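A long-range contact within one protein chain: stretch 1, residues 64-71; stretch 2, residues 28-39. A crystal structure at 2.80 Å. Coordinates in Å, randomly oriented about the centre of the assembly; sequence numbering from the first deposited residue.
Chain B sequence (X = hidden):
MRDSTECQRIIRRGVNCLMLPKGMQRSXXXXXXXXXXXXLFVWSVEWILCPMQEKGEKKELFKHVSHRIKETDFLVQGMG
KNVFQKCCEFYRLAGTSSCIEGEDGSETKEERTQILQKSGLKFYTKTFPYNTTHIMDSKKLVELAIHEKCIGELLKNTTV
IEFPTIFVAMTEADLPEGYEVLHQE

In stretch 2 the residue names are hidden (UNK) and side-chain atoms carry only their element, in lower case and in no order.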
# COMPACT_ATOMS: atom_id res chain seq x y z
N HIS B 64 3.68 11.78 -7.17
CA HIS B 64 4.42 12.18 -6.01
C HIS B 64 3.73 13.33 -5.33
O HIS B 64 3.28 14.24 -6.00
CB HIS B 64 5.87 12.51 -6.33
CG HIS B 64 6.65 12.88 -5.12
ND1 HIS B 64 7.53 12.02 -4.52
CD2 HIS B 64 6.62 13.99 -4.35
CE1 HIS B 64 8.05 12.60 -3.45
NE2 HIS B 64 7.51 13.80 -3.32
N VAL B 65 3.69 13.28 -4.00
CA VAL B 65 3.05 14.29 -3.19
C VAL B 65 4.08 15.16 -2.50
O VAL B 65 4.89 14.64 -1.74
CB VAL B 65 2.19 13.61 -2.13
CG1 VAL B 65 1.49 14.62 -1.23
CG2 VAL B 65 1.17 12.75 -2.84
N SER B 66 4.08 16.46 -2.80
CA SER B 66 5.01 17.41 -2.21
C SER B 66 4.27 18.12 -1.14
O SER B 66 3.07 18.21 -1.20
CB SER B 66 5.51 18.41 -3.23
OG SER B 66 6.38 17.77 -4.15
N HIS B 67 4.99 18.60 -0.15
CA HIS B 67 4.38 19.25 0.98
C HIS B 67 4.94 20.66 1.14
O HIS B 67 5.99 20.97 0.60
CB HIS B 67 4.71 18.47 2.24
CG HIS B 67 4.04 17.14 2.35
ND1 HIS B 67 2.68 17.00 2.50
CD2 HIS B 67 4.55 15.90 2.43
CE1 HIS B 67 2.37 15.73 2.62
NE2 HIS B 67 3.49 15.03 2.58
N ARG B 68 4.27 21.49 1.92
CA ARG B 68 4.80 22.82 2.29
C ARG B 68 5.26 23.61 1.07
O ARG B 68 6.34 24.17 1.05
CB ARG B 68 5.93 22.69 3.33
CG ARG B 68 5.45 22.94 4.75
CD ARG B 68 6.50 22.57 5.78
NE ARG B 68 5.99 22.64 7.17
CZ ARG B 68 6.40 21.87 8.19
NH1 ARG B 68 7.34 20.93 8.02
NH2 ARG B 68 5.86 22.02 9.41
N ILE B 69 4.42 23.64 0.04
CA ILE B 69 4.65 24.50 -1.08
C ILE B 69 4.02 25.82 -0.75
O ILE B 69 2.88 25.86 -0.31
CB ILE B 69 3.97 23.97 -2.32
CG1 ILE B 69 4.65 22.68 -2.76
CG2 ILE B 69 4.01 25.01 -3.42
CD1 ILE B 69 3.77 21.81 -3.64
N LYS B 70 4.74 26.91 -1.00
CA LYS B 70 4.29 28.24 -0.55
C LYS B 70 3.19 28.78 -1.45
O LYS B 70 3.33 28.77 -2.67
CB LYS B 70 5.48 29.20 -0.48
CG LYS B 70 6.70 28.59 0.22
CD LYS B 70 7.54 29.61 0.98
CE LYS B 70 8.17 30.68 0.09
NZ LYS B 70 9.18 30.16 -0.87
N GLU B 71 2.08 29.21 -0.85
CA GLU B 71 0.94 29.66 -1.65
C GLU B 71 1.35 30.72 -2.64
O GLU B 71 0.83 30.79 -3.75
CB GLU B 71 -0.20 30.21 -0.79
CG GLU B 71 0.09 31.46 0.02
CD GLU B 71 -1.10 31.84 0.90
OE1 GLU B 71 -2.26 31.61 0.48
OE2 GLU B 71 -0.91 32.35 2.02
N UNK B 28 -4.64 11.46 5.45
CA UNK B 28 -3.35 11.42 6.09
C UNK B 28 -2.28 11.82 5.13
O UNK B 28 -1.14 11.93 5.54
c UNK B 28 -3.04 10.03 6.67
o UNK B 28 -3.99 9.65 7.67
N UNK B 29 -2.57 12.01 3.84
CA UNK B 29 -1.49 12.55 2.98
C UNK B 29 -1.61 14.04 2.71
O UNK B 29 -0.81 14.57 1.96
n UNK B 29 -1.11 10.64 -0.90
o UNK B 29 -2.89 9.39 -0.51
c UNK B 29 -2.40 11.00 1.13
c UNK B 29 -1.21 11.73 1.71
c UNK B 29 -2.14 10.27 -0.17
N UNK B 30 -2.55 14.71 3.39
CA UNK B 30 -2.66 16.18 3.38
C UNK B 30 -1.84 16.83 4.51
O UNK B 30 -2.08 16.57 5.68
o UNK B 30 -3.47 18.85 2.84
c UNK B 30 -4.14 16.60 3.52
c UNK B 30 -4.38 18.05 3.07
n UNK B 30 -5.63 18.38 2.95
N UNK B 31 -0.87 17.68 4.15
CA UNK B 31 -0.16 18.49 5.16
C UNK B 31 -0.36 20.02 4.94
O UNK B 31 0.27 20.84 5.62
c UNK B 31 1.59 16.70 5.82
c UNK B 31 1.34 18.10 5.25
n UNK B 31 3.33 14.96 6.17
c UNK B 31 3.05 16.41 6.20
n UNK B 31 5.65 15.09 6.35
n UNK B 31 4.63 13.06 6.14
c UNK B 31 4.53 14.38 6.23
N UNK B 32 -1.25 20.37 4.02
CA UNK B 32 -1.64 21.77 3.79
C UNK B 32 -2.10 22.47 5.08
O UNK B 32 -3.03 22.02 5.75
o UNK B 32 -2.45 21.06 1.63
c UNK B 32 -2.77 21.85 2.76
N UNK B 33 -1.45 23.58 5.38
CA UNK B 33 -1.61 24.24 6.66
C UNK B 33 -1.24 25.73 6.49
O UNK B 33 -0.63 26.12 5.49
c UNK B 33 -0.65 23.58 7.66
c UNK B 33 0.47 23.90 9.91
n UNK B 33 1.63 25.21 11.74
c UNK B 33 -0.85 23.95 9.12
c UNK B 33 0.36 24.59 11.27
N UNK B 34 -1.65 26.55 7.45
CA UNK B 34 -1.09 27.89 7.63
C UNK B 34 0.19 27.80 8.41
O UNK B 34 0.21 27.26 9.50
c UNK B 34 -0.62 30.24 9.95
c UNK B 34 -0.61 32.17 8.83
c UNK B 34 -2.04 28.76 8.45
c UNK B 34 -1.38 30.02 8.84
c UNK B 34 -1.97 31.65 6.90
c UNK B 34 -0.40 33.48 8.39
c UNK B 34 -1.77 32.94 6.47
c UNK B 34 -0.99 33.84 7.20
n UNK B 34 -0.15 31.53 9.95
c UNK B 34 -1.39 31.25 8.11
N UNK B 35 1.26 28.37 7.89
CA UNK B 35 2.55 28.17 8.51
C UNK B 35 2.98 29.41 9.26
O UNK B 35 3.21 30.46 8.65
o UNK B 35 5.24 26.27 7.97
o UNK B 35 5.54 28.40 8.52
c UNK B 35 4.88 27.47 8.02
c UNK B 35 3.56 27.81 7.44
N UNK B 36 3.13 29.28 10.58
CA UNK B 36 3.22 30.46 11.44
C UNK B 36 4.36 31.35 10.99
O UNK B 36 4.14 32.47 10.51
c UNK B 36 -0.10 28.74 13.98
c UNK B 36 2.33 29.13 13.45
c UNK B 36 3.39 30.08 12.91
c UNK B 36 0.95 29.77 13.60
n UNK B 36 -1.25 29.34 14.71
N UNK B 37 5.58 30.83 11.09
CA UNK B 37 6.78 31.64 10.95
C UNK B 37 6.83 32.31 9.58
O UNK B 37 7.08 33.52 9.48
o UNK B 37 8.20 29.92 10.02
c UNK B 37 8.06 30.81 11.13
c UNK B 37 8.05 30.00 12.46
N UNK B 38 6.57 31.54 8.53
CA UNK B 38 6.57 32.07 7.18
C UNK B 38 5.45 33.07 6.97
O UNK B 38 5.52 33.87 6.04
c UNK B 38 6.45 30.96 6.13
c UNK B 38 7.77 30.41 5.62
c UNK B 38 6.94 27.79 5.47
s UNK B 38 7.53 29.09 4.39
N UNK B 39 4.42 33.00 7.81
CA UNK B 39 3.30 33.98 7.81
C UNK B 39 2.33 33.84 6.62
O UNK B 39 1.69 34.82 6.17
o UNK B 39 2.75 37.50 7.53
c UNK B 39 2.70 36.41 8.15
o UNK B 39 1.77 36.08 8.94
c UNK B 39 3.81 35.42 7.90

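Position 28 has one side-chain carbon and then one oxygen, a hydroxymethyl group lying out of reach of stretch 1: Ser28. Position 29 carries three carbons, the third bearing an oxygen and a nitrogen, a primary amide on a two-carbon stem whose nitrogen lies near Val65: Gln29. Its NE2 comes 3.7 Å from CG2 of Val65; the stem carries the amide as far as the valine, and NE2 is hydrogen-bonded elsewhere in the structure, so that nitrogen is satisfied although the residue is buried. O of Gln29 also lies 3.4 Å from CE1 of His67, at the edge of the ring.

Position 30 has two carbons, the second holding an oxygen and a nitrogen, and its CA-to-CB bond points away from stretch 1: Asn30. Its amide oxygen serves as a local acceptor. Position 31 shows three carbons, a nitrogen, and a carbon with two more nitrogens, a planar group over the ring of His67: Arg31. The guanidinium lies flat on that ring, centres 4.3 Å apart and planes at 12°, and CD of Arg31 sits 3.7 Å from the His67 ring centroid. Arginine suits the place because both its flat end and its aliphatic stem can cover a ring.

Position 32 has one carbon and one oxygen, and its CA-to-CB bond points away from stretch 1: Ser32. Its N and OG both donate to OD1 of Asn30, at 2.9 and 2.7 Å, bracing the loop. Position 33, four carbons in a row ending in nitrogen, is Lys33, exposed and without a close contact here. Position 34 has one carbon, then fused five- and six-membered rings of eight carbons and one nitrogen: Trp34. Its CB points away, but the long, rigid indole brings its end nearer.

Position 35 has two carbons, the second carrying two oxygens, one facing Arg68: Asp35. This short carboxylate offers charge through OD2, in a long salt bridge 3.8 Å from NE of Arg68, while OD1 accepts weak hydrogen bonds from OG1 of Thr37 and N of Met38.

 

Position 36, four carbons ending in nitrogen, is Lys36, and 37, one carbon bearing an oxygen and a carbon, is Thr37; both are out of reach. Position 38 is an unbranched chain of two carbons, sulfur and carbon, the sulfur against Lys70: Met38. Its SD lies 3.4 Å from CD of Lys70, a flexible apolar chain against a lysine's methylenes. Position 39, two carbons with two terminal oxygens, is Asp39; its CA-to-CB bond points away, and it ends the type I turn that began at Lys36.

No hydrogen bond crosses between the stretches. The Arg31–His67 stack is the centre of the contact, flanked by packing at Val65 and Lys70 and by one long salt bridge.

Stretch 2 (28-39) SQNRSKWDKTMD
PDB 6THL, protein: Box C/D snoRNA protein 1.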